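Local coordinates for protein precorrin-6A reductase (Rhodobacter capsulatus, PDB 4X7G) that catalyses the NADPH-dependent reduction of precorrin-6A on the cobalamin (vitamin B12) biosynthetic pathway, and is seen here with NADP and a reduced precorrin bound, at residues 94-106 and 196-208. Sequence-based numbering, arbitrary orientation.
Sequences LCAFERAPWTAQA and KNAGGAGAEAKLI. With 3Y8 (3-[(1R,2S,3S,7S,11S,16S,17R,18R,19R)-2,7,12,18-tetrakis(2-hydroxy-2-oxoethyl)-3,13-bis(3-hydroxy-3-oxopropyl)-1,2,5,7,11,17-hexamethyl-17-(3-oxidanyl-3-oxidanylidene-prop-1-enyl)-3,6,8,10,15,16,18,19,21,24-decahydrocorrin-8-yl]propanoic acid), chain C.
The indole of Trp102 is packed between the backbone of Gly199 and the methyl CD1 of Leu207, which lie over opposite faces. Gly199 CA stands 3.3 Å from the centroid of the five-membered ring and 11° off its normal, a CH-pi contact, while Leu207 CD1 lies 3.8 Å from the centroid of the six-membered ring, a second CH-pi contact. At the rim, in the ring plane, lies Gly200 O. With CG anti to its carbonyl carbon (chi1 -65°), the tryptophan side chain is directed at residues 197-204.

Bonding at NE1 is divided and weak on both branches: it reaches Gly200 O, and, at 3.0 Å from NE1, Glu204 OE2, whose carboxylate is turned 80° from the ring. The backbone of Trp102 is gripped more firmly. Asn197 OD1 accepts from Trp102 N at 2.8 Å and Asn197 ND2 donates to Trp102 O with an N-H...O angle of 166°; both bonds lie on carbonyl lone pairs, and together they fix the rotation of the amide. Two waters add bridges, one from Arg99 N to Ala198 O, the other from Ala100 O to Gly199 O.

Residues 98-106 belong to the connection from strand 93-97 of one six-stranded parallel sheet to strand 109-113 of the other, so the contact ties the crossing between the two Rossmann-type domains to the loop that follows strand 192-196. Residues flanking this loop also hold the precorrin: Lys206, on helix 205-213, bonds through NZ to Ala203 O and, at 2.9 Å, to O33 of the ligand, and Lys196 NZ donates to O62. Chemically, the Asn197 amide, bonded at both its ends, anchors the Trp102 backbone and so sets the indole beside the loop, where NE1 is shared between two weak acceptors.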
ATOM      1  N   LEU A  94      -4.671   3.041 -18.819  1.00 12.91           N
ATOM      2  CA  LEU A  94      -4.350   2.686 -17.414  1.00 12.45           C
ATOM      3  C   LEU A  94      -2.924   2.186 -17.267  1.00 12.61           C
ATOM      4  O   LEU A  94      -2.460   1.353 -18.050  1.00 12.36           O
ATOM      5  CB  LEU A  94      -5.267   1.541 -16.990  1.00 12.33           C
ATOM      6  CG  LEU A  94      -5.032   0.876 -15.646  1.00 12.53           C
ATOM      7  CD1 LEU A  94      -5.225   1.841 -14.519  1.00 12.97           C
ATOM      8  CD2 LEU A  94      -5.978  -0.314 -15.455  1.00 12.44           C
ATOM      9  N   CYS A  95      -2.180   2.730 -16.293  1.00 12.23           N
ATOM     10  CA  CYS A  95      -0.925   2.126 -15.885  1.00 11.56           C
ATOM     11  C   CYS A  95      -0.952   1.953 -14.389  1.00 11.40           C
ATOM     12  O   CYS A  95      -1.423   2.855 -13.647  1.00 11.86           O
ATOM     13  CB  CYS A  95       0.286   2.954 -16.197  1.00 13.02           C
ATOM     14  SG  CYS A  95       1.758   1.858 -16.320  1.00 14.96           S
ATOM     15  N   ALA A  96      -0.420   0.846 -13.872  1.00 11.90           N
ATOM     16  CA  ALA A  96      -0.241   0.671 -12.405  1.00 12.86           C
ATOM     17  C   ALA A  96       1.136   1.072 -12.048  1.00 12.45           C
ATOM     18  O   ALA A  96       2.103   0.522 -12.534  1.00 14.75           O
ATOM     19  CB  ALA A  96      -0.482  -0.812 -12.013  1.00 14.73           C
ATOM     20  N   PHE A  97       1.271   1.992 -11.089  1.00 12.19           N
ATOM     21  CA  PHE A  97       2.510   2.398 -10.550  1.00 11.82           C
ATOM     22  C   PHE A  97       2.784   1.581  -9.335  1.00 13.58           C
ATOM     23  O   PHE A  97       2.279   1.823  -8.228  1.00 16.02           O
ATOM     24  CB  PHE A  97       2.485   3.884 -10.163  1.00 12.20           C
ATOM     25  CG  PHE A  97       3.764   4.439  -9.639  1.00 12.15           C
ATOM     26  CD1 PHE A  97       4.994   3.753  -9.682  1.00 12.40           C
ATOM     27  CD2 PHE A  97       3.843   5.748  -9.103  1.00 11.90           C
ATOM     28  CE1 PHE A  97       6.178   4.340  -9.203  1.00 13.57           C
ATOM     29  CE2 PHE A  97       4.990   6.344  -8.699  1.00 13.14           C
ATOM     30  CZ  PHE A  97       6.133   5.641  -8.695  1.00 13.78           C
ATOM     31  N   GLU A  98       3.504   0.509  -9.579  1.00 15.04           N
ATOM     32  CA  GLU A  98       3.947  -0.384  -8.471  1.00 20.56           C
ATOM     33  C   GLU A  98       5.303  -0.920  -8.762  1.00 17.18           C
ATOM     34  O   GLU A  98       5.635  -1.284  -9.925  1.00 17.16           O
ATOM     35  CB  GLU A  98       2.980  -1.413  -8.193  1.00 25.42           C
ATOM     36  CG  GLU A  98       2.709  -2.390  -9.260  1.00 26.75           C
ATOM     37  CD  GLU A  98       2.206  -3.797  -8.731  1.00 29.85           C
ATOM     38  OE1 GLU A  98       1.451  -3.956  -7.722  1.00 35.22           O
ATOM     39  OE2 GLU A  98       2.447  -4.774  -9.434  1.00 28.12           O
ATOM     40  N   ARG A  99       6.083  -0.920  -7.728  1.00 14.70           N
ATOM     41  CA  ARG A  99       7.532  -1.202  -7.800  1.00 16.00           C
ATOM     42  C   ARG A  99       7.646  -2.737  -7.723  1.00 13.41           C
ATOM     43  O   ARG A  99       6.670  -3.455  -7.491  1.00 14.21           O
ATOM     44  CB  ARG A  99       8.307  -0.565  -6.699  1.00 15.70           C
ATOM     45  CG  ARG A  99       8.166   0.928  -6.726  1.00 20.51           C
ATOM     46  CD  ARG A  99       8.339   1.303  -5.378  1.00 32.70           C
ATOM     47  NE  ARG A  99       9.663   1.571  -5.075  1.00 30.33           N
ATOM     48  CZ  ARG A  99      10.206   2.764  -5.291  1.00 37.27           C
ATOM     49  NH1 ARG A  99       9.552   3.673  -5.995  1.00 38.26           N
ATOM     50  NH2 ARG A  99      11.434   3.026  -4.902  1.00 38.98           N
ATOM     51  N   ALA A 100       8.810  -3.231  -8.083  1.00 15.13           N
ATOM     52  CA  ALA A 100       9.069  -4.652  -7.980  1.00 14.06           C
ATOM     53  C   ALA A 100       8.899  -5.085  -6.520  1.00 12.53           C
ATOM     54  O   ALA A 100       9.137  -4.294  -5.586  1.00 13.64           O
ATOM     55  CB  ALA A 100      10.473  -4.917  -8.387  1.00 17.04           C
ATOM     56  N   PRO A 101       8.518  -6.315  -6.295  1.00 13.43           N
ATOM     57  CA  PRO A 101       8.545  -6.822  -4.917  1.00 13.67           C
ATOM     58  C   PRO A 101       9.924  -6.628  -4.329  1.00 13.57           C
ATOM     59  O   PRO A 101      10.934  -6.749  -5.021  1.00 14.33           O
ATOM     60  CB  PRO A 101       8.193  -8.299  -5.124  1.00 15.02           C
ATOM     61  CG  PRO A 101       7.450  -8.409  -6.442  1.00 17.24           C
ATOM     62  CD  PRO A 101       8.150  -7.352  -7.312  1.00 15.60           C
ATOM     63  N   TRP A 102       9.960  -6.475  -3.012  1.00 12.68           N
ATOM     64  CA  TRP A 102      11.228  -6.500  -2.331  1.00 13.61           C
ATOM     65  C   TRP A 102      11.872  -7.894  -2.448  1.00 13.26           C
ATOM     66  O   TRP A 102      11.152  -8.870  -2.448  1.00 13.36           O
ATOM     67  CB  TRP A 102      11.067  -6.167  -0.845  1.00 12.86           C
ATOM     68  CG  TRP A 102      10.595  -4.810  -0.515  1.00 12.39           C
ATOM     69  CD1 TRP A 102      11.136  -3.579  -0.950  1.00 14.07           C
ATOM     70  CD2 TRP A 102       9.525  -4.456   0.385  1.00 12.83           C
ATOM     71  NE1 TRP A 102      10.437  -2.588  -0.430  1.00 14.52           N
ATOM     72  CE2 TRP A 102       9.473  -3.046   0.442  1.00 12.83           C
ATOM     73  CE3 TRP A 102       8.591  -5.177   1.168  1.00 12.02           C
ATOM     74  CZ2 TRP A 102       8.544  -2.395   1.218  1.00 12.96           C
ATOM     75  CZ3 TRP A 102       7.763  -4.510   1.952  1.00 11.83           C
ATOM     76  CH2 TRP A 102       7.720  -3.125   1.978  1.00 12.93           C
ATOM     77  N   THR A 103      13.196  -7.939  -2.553  1.00 14.96           N
ATOM     78  CA  THR A 103      13.935  -9.190  -2.667  1.00 16.22           C
ATOM     79  C   THR A 103      15.033  -9.192  -1.611  1.00 13.66           C
ATOM     80  O   THR A 103      15.567  -8.183  -1.211  1.00 14.52           O
ATOM     81  CB  THR A 103      14.494  -9.426  -4.110  1.00 18.07           C
ATOM     82  OG1 THR A 103      15.259  -8.312  -4.452  1.00 22.29           O
ATOM     83  CG2 THR A 103      13.380  -9.614  -5.071  1.00 20.13           C
ATOM     84  N   ALA A 104      15.331 -10.386  -1.211  1.00 14.86           N
ATOM     85  CA  ALA A 104      16.244 -10.588  -0.102  1.00 14.81           C
ATOM     86  C   ALA A 104      17.665 -10.263  -0.441  1.00 17.90           C
ATOM     87  O   ALA A 104      18.081 -10.533  -1.552  1.00 19.62           O
ATOM     88  CB  ALA A 104      16.160 -12.027   0.395  1.00 16.22           C
ATOM     89  N   GLN A 105      18.368  -9.653   0.490  1.00 17.68           N
ATOM     90  CA  GLN A 105      19.802  -9.465   0.342  1.00 22.46           C
ATOM     91  C   GLN A 105      20.499 -10.000   1.529  1.00 18.73           C
ATOM     92  O   GLN A 105      19.941 -10.552   2.457  1.00 17.07           O
ATOM     93  CB  GLN A 105      20.173  -8.032   0.091  1.00 26.97           C
ATOM     94  CG  GLN A 105      19.650  -7.067   1.060  1.00 29.60           C
ATOM     95  CD  GLN A 105      19.733  -5.684   0.462  1.00 36.59           C
ATOM     96  OE1 GLN A 105      18.962  -5.343  -0.455  1.00 42.93           O
ATOM     97  NE2 GLN A 105      20.734  -4.919   0.880  1.00 32.65           N
ATOM     98  N   ALA A 106      21.835  -9.817   1.491  1.00 20.20           N
ATOM     99  CA  ALA A 106      22.671 -10.319   2.554  1.00 21.01           C
ATOM    100  C   ALA A 106      22.203  -9.793   3.890  1.00 16.51           C
ATOM    101  O   ALA A 106      21.891  -8.566   3.966  1.00 17.76           O
ATOM    102  CB  ALA A 106      24.084  -9.761   2.379  1.00 23.93           C
ATOM    103  N   LYS A 196       3.603  -7.714   4.541  1.00 10.66           N
ATOM    104  CA  LYS A 196       3.186  -7.899   3.149  1.00 11.48           C
ATOM    105  C   LYS A 196       4.268  -7.385   2.235  1.00 10.69           C
ATOM    106  O   LYS A 196       4.906  -6.358   2.551  1.00 11.12           O
ATOM    107  CB  LYS A 196       1.927  -7.080   2.872  1.00 12.26           C
ATOM    108  CG  LYS A 196       0.702  -7.343   3.772  1.00 18.85           C
ATOM    109  CD  LYS A 196      -0.510  -6.329   3.413  1.00 17.67           C
ATOM    110  CE  LYS A 196      -1.424  -5.860   4.550  1.00 19.83           C
ATOM    111  NZ  LYS A 196      -2.565  -5.213   3.978  1.00 19.97           N
ATOM    112  N   ASN A 197       4.524  -8.055   1.107  1.00 10.44           N
ATOM    113  CA  ASN A 197       5.553  -7.608   0.181  1.00 10.94           C
ATOM    114  C   ASN A 197       5.024  -6.424  -0.689  1.00 11.96           C
ATOM    115  O   ASN A 197       4.683  -6.587  -1.867  1.00 12.97           O
ATOM    116  CB  ASN A 197       6.081  -8.705  -0.700  1.00 12.55           C
ATOM    117  CG  ASN A 197       7.419  -8.265  -1.300  1.00 13.26           C
ATOM    118  OD1 ASN A 197       7.751  -7.070  -1.346  1.00 13.18           O
ATOM    119  ND2 ASN A 197       8.252  -9.235  -1.710  1.00 13.62           N
ATOM    120  N   ALA A 198       5.034  -5.241  -0.111  1.00 11.62           N
ATOM    121  CA  ALA A 198       4.576  -4.010  -0.807  1.00 12.75           C
ATOM    122  C   ALA A 198       5.576  -3.584  -1.829  1.00 11.48           C
ATOM    123  O   ALA A 198       5.163  -3.069  -2.921  1.00 12.12           O
ATOM    124  CB  ALA A 198       4.313  -2.924   0.227  1.00 13.28           C
ATOM    125  N   GLY A 199       6.848  -3.697  -1.593  1.00 11.52           N
ATOM    126  CA  GLY A 199       7.858  -3.199  -2.501  1.00 13.01           C
ATOM    127  C   GLY A 199       8.066  -1.682  -2.515  1.00 13.63           C
ATOM    128  O   GLY A 199       8.939  -1.210  -3.258  1.00 14.57           O
ATOM    129  N   GLY A 200       7.285  -0.952  -1.748  1.00 12.91           N
ATOM    130  CA  GLY A 200       7.285   0.519  -1.859  1.00 12.84           C
ATOM    131  C   GLY A 200       8.386   1.118  -1.020  1.00 13.73           C
ATOM    132  O   GLY A 200       9.117   0.467  -0.186  1.00 17.13           O
ATOM    133  N   ALA A 201       8.590   2.421  -1.132  1.00 13.11           N
ATOM    134  CA  ALA A 201       9.573   3.151  -0.341  1.00 14.06           C
ATOM    135  C   ALA A 201       9.095   3.419   1.087  1.00 13.30           C
ATOM    136  O   ALA A 201       9.924   3.540   1.963  1.00 14.06           O
ATOM    137  CB  ALA A 201       9.856   4.509  -1.039  1.00 15.81           C
ATOM    138  N   GLY A 202       7.812   3.550   1.304  1.00 11.94           N
ATOM    139  CA  GLY A 202       7.315   4.067   2.533  1.00 11.69           C
ATOM    140  C   GLY A 202       7.344   3.120   3.696  1.00 12.37           C
ATOM    141  O   GLY A 202       7.395   3.587   4.860  1.00 12.85           O
ATOM    142  N   ALA A 203       7.429   1.788   3.465  1.00 12.60           N
ATOM    143  CA  ALA A 203       7.426   0.826   4.585  1.00 12.27           C
ATOM    144  C   ALA A 203       8.485  -0.216   4.397  1.00 12.03           C
ATOM    145  O   ALA A 203       8.442  -1.273   5.025  1.00 12.37           O
ATOM    146  CB  ALA A 203       6.067   0.273   4.792  1.00 15.08           C
ATOM    147  N   GLU A 204       9.556   0.100   3.636  1.00 11.53           N
ATOM    148  CA  GLU A 204      10.726  -0.793   3.586  1.00 12.13           C
ATOM    149  C   GLU A 204      11.503  -0.763   4.851  1.00 10.99           C
ATOM    150  O   GLU A 204      12.242  -1.735   5.187  1.00 11.71           O
ATOM    151  CB  GLU A 204      11.602  -0.391   2.401  1.00 16.89           C
ATOM    152  CG  GLU A 204      12.750  -1.221   2.027  1.00 20.35           C
ATOM    153  CD  GLU A 204      13.328  -0.576   0.721  1.00 24.87           C
ATOM    154  OE1 GLU A 204      14.301   0.144   0.858  1.00 30.89           O
ATOM    155  OE2 GLU A 204      12.690  -0.601  -0.345  1.00 32.36           O
ATOM    156  N   ALA A 205      11.353   0.308   5.621  1.00 11.30           N
ATOM    157  CA  ALA A 205      12.167   0.483   6.837  1.00 11.16           C
ATOM    158  C   ALA A 205      12.173  -0.713   7.772  1.00 11.11           C
ATOM    159  O   ALA A 205      13.182  -1.062   8.321  1.00 11.79           O
ATOM    160  CB  ALA A 205      11.730   1.717   7.592  1.00 11.86           C
ATOM    161  N   LYS A 206      10.979  -1.355   7.942  1.00  9.69           N
ATOM    162  CA  LYS A 206      10.896  -2.427   8.888  1.00 10.08           C
ATOM    163  C   LYS A 206      11.805  -3.603   8.503  1.00 10.04           C
ATOM    164  O   LYS A 206      12.273  -4.302   9.360  1.00 10.39           O
ATOM    165  CB  LYS A 206       9.446  -2.940   9.108  1.00 10.75           C
ATOM    166  CG  LYS A 206       8.820  -3.415   7.847  1.00 11.02           C
ATOM    167  CD  LYS A 206       7.416  -3.935   8.041  1.00 12.41           C
ATOM    168  CE  LYS A 206       6.652  -4.121   6.788  1.00 14.28           C
ATOM    169  NZ  LYS A 206       6.296  -2.826   6.134  1.00 12.81           N
ATOM    170  N   LEU A 207      11.996  -3.784   7.219  1.00  9.35           N
ATOM    171  CA  LEU A 207      12.855  -4.902   6.745  1.00 10.61           C
ATOM    172  C   LEU A 207      14.321  -4.629   7.053  1.00  9.59           C
ATOM    173  O   LEU A 207      15.073  -5.501   7.453  1.00 10.36           O
ATOM    174  CB  LEU A 207      12.725  -5.121   5.255  1.00 11.47           C
ATOM    175  CG  LEU A 207      11.336  -5.365   4.771  1.00 13.49           C
ATOM    176  CD1 LEU A 207      11.328  -5.407   3.233  1.00 15.20           C
ATOM    177  CD2 LEU A 207      10.748  -6.637   5.371  1.00 14.20           C
ATOM    178  N   ILE A 208      14.735  -3.358   6.877  1.00 10.24           N
ATOM    179  CA  ILE A 208      16.131  -2.989   7.181  1.00 10.80           C
ATOM    180  C   ILE A 208      16.389  -3.024   8.648  1.00 11.22           C
ATOM    181  O   ILE A 208      17.433  -3.496   9.138  1.00 11.63           O
ATOM    182  CB  ILE A 208      16.418  -1.619   6.514  1.00 12.10           C
ATOM    183  CG1 ILE A 208      16.168  -1.636   5.020  1.00 15.00           C
ATOM    184  CG2 ILE A 208      17.849  -1.175   6.843  1.00 12.24           C
ATOM    185  CD1 ILE A 208      15.997  -0.310   4.277  1.00 17.77           C
TER
HETATM  186  C48 3Y8 C 302      -5.573   5.707   3.679  1.00 12.87           C
HETATM  187  C47 3Y8 C 302      -3.232   7.867   3.998  1.00 12.90           C
HETATM  188  C43 3Y8 C 302       2.531   8.947   2.014  1.00 16.83           C
HETATM  189  C42 3Y8 C 302       2.169   7.826   3.077  1.00 13.86           C
HETATM  190  C41 3Y8 C 302       1.833   6.622   2.217  1.00 13.64           C
HETATM  191  C38 3Y8 C 302       2.610   2.870   1.405  1.00 15.35           C
HETATM  192  C37 3Y8 C 302       3.392   3.701   2.346  1.00 14.62           C
HETATM  193  C36 3Y8 C 302       3.613   5.060   4.442  1.00 15.60           C
HETATM  194  C35 3Y8 C 302       3.461   1.959   4.853  1.00 12.30           C
HETATM  195  C32 3Y8 C 302       4.221  -0.985   8.631  1.00 14.08           C
HETATM  196  C31 3Y8 C 302       3.283  -1.246   7.378  1.00 14.99           C
HETATM  197  C2  3Y8 C 302       0.279  -0.926   5.681  1.00 12.47           C
HETATM  198  C1  3Y8 C 302      -0.747   0.260   5.746  1.00 14.09           C
HETATM  199  C4  3Y8 C 302       1.295   1.189   5.204  1.00 12.84           C
HETATM  200  C5  3Y8 C 302       2.119   2.160   4.778  1.00 13.92           C
HETATM  201  C7  3Y8 C 302       2.562   4.363   3.520  1.00 13.63           C
HETATM  202  C8  3Y8 C 302       1.574   5.386   3.071  1.00 12.36           C
HETATM  203  C6  3Y8 C 302       1.741   3.429   4.205  1.00 13.29           C
HETATM  204  C3  3Y8 C 302       1.625  -0.187   5.782  1.00 12.72           C
HETATM  205  C11 3Y8 C 302      -1.892   5.704   4.608  1.00 12.64           C
HETATM  206  C12 3Y8 C 302      -3.134   6.356   4.256  1.00 11.28           C
HETATM  207  C13 3Y8 C 302      -4.139   5.496   4.173  1.00 11.89           C
HETATM  208  C14 3Y8 C 302      -3.625   4.190   4.544  1.00 11.82           C
HETATM  209  C15 3Y8 C 302      -4.383   3.040   4.591  1.00 13.46           C
HETATM  210  C16 3Y8 C 302      -3.752   1.768   4.957  1.00 14.19           C
HETATM  211  C17 3Y8 C 302      -4.508   0.527   5.348  1.00 13.73           C
HETATM  212  C18 3Y8 C 302      -3.337  -0.452   5.681  1.00 13.74           C
HETATM  213  C19 3Y8 C 302      -2.053   0.141   4.954  1.00 14.37           C
HETATM  214  C20 3Y8 C 302      -1.013   0.683   7.195  1.00 14.08           C
HETATM  215  C21 3Y8 C 302      -3.425   8.675   5.353  1.00 13.75           C
HETATM  216  C24 3Y8 C 302      -1.229   6.309   5.849  1.00 13.39           C
HETATM  217  C25 3Y8 C 302       0.109  -1.950   6.818  1.00 13.55           C
HETATM  218  C26 3Y8 C 302       0.248  -1.588   4.297  1.00 14.59           C
HETATM  219  O59 3Y8 C 302      -4.437   1.700  10.239  1.00 16.45           O
HETATM  220  C57 3Y8 C 302      -5.103   1.808   9.122  1.00 18.01           C
HETATM  221  O58 3Y8 C 302      -6.300   2.174   8.981  1.00 20.98           O
HETATM  222  C56 3Y8 C 302      -4.381   1.275   7.915  1.00 15.96           C
HETATM  223  C55 3Y8 C 302      -5.281   0.832   6.717  1.00 15.13           C
HETATM  224  C54 3Y8 C 302      -5.421   0.027   4.253  1.00 14.30           C
HETATM  225  C60 3Y8 C 302      -3.495  -1.910   5.254  1.00 15.00           C
HETATM  226  C61 3Y8 C 302      -4.489  -2.708   5.963  1.00 14.61           C
HETATM  227  O62 3Y8 C 302      -4.795  -3.828   5.404  1.00 17.22           O
HETATM  228  O63 3Y8 C 302      -4.977  -2.340   7.067  1.00 14.14           O
HETATM  229  N24 3Y8 C 302      -2.464   1.524   4.660  1.00 13.18           N
HETATM  230  N23 3Y8 C 302      -2.299   4.340   4.817  1.00 12.32           N
HETATM  231  C49 3Y8 C 302      -5.667   5.317   2.197  1.00 14.30           C
HETATM  232  C50 3Y8 C 302      -6.982   5.539   1.527  1.00 13.88           C
HETATM  233  O51 3Y8 C 302      -7.972   5.939   2.182  1.00 14.18           O
HETATM  234  O52 3Y8 C 302      -6.947   5.390   0.250  1.00 14.02           O
HETATM  235  O23 3Y8 C 302      -2.696   9.682   5.477  1.00 16.05           O
HETATM  236  O22 3Y8 C 302      -4.237   8.260   6.144  1.00 15.37           O
HETATM  237  C10 3Y8 C 302      -0.949   5.735   3.361  1.00 13.34           C
HETATM  238  C9  3Y8 C 302       0.366   5.070   3.572  1.00 12.11           C
HETATM  239  N22 3Y8 C 302       0.476   3.885   4.313  1.00 13.17           N
HETATM  240  O44 3Y8 C 302       3.692   8.902   1.586  1.00 18.13           O
HETATM  241  O45 3Y8 C 302       1.752   9.799   1.888  1.00 19.70           O
HETATM  242  O39 3Y8 C 302       3.040   2.898   0.208  1.00 16.16           O
HETATM  243  O40 3Y8 C 302       1.737   2.118   1.830  1.00 16.96           O
HETATM  244  N21 3Y8 C 302       0.019   1.374   5.202  1.00 14.15           N
HETATM  245  C27 3Y8 C 302       1.359  -2.660   4.103  1.00 14.35           C
HETATM  246  O28 3Y8 C 302       1.082  -3.803   4.488  1.00 17.16           O
HETATM  247  O29 3Y8 C 302       2.434  -2.350   3.599  1.00 14.81           O
HETATM  248  C30 3Y8 C 302       2.415  -0.052   7.123  1.00 13.77           C
HETATM  249  O34 3Y8 C 302       3.576  -0.819   9.732  1.00 16.73           O
HETATM  250  O33 3Y8 C 302       5.395  -1.158   8.303  1.00 15.65           O
HETATM  251  O   HOH W   1       5.343  -0.899  -4.880  1.00 15.09           O
HETATM  252  O   HOH W   2      10.866  -2.536  -4.721  1.00 19.65           O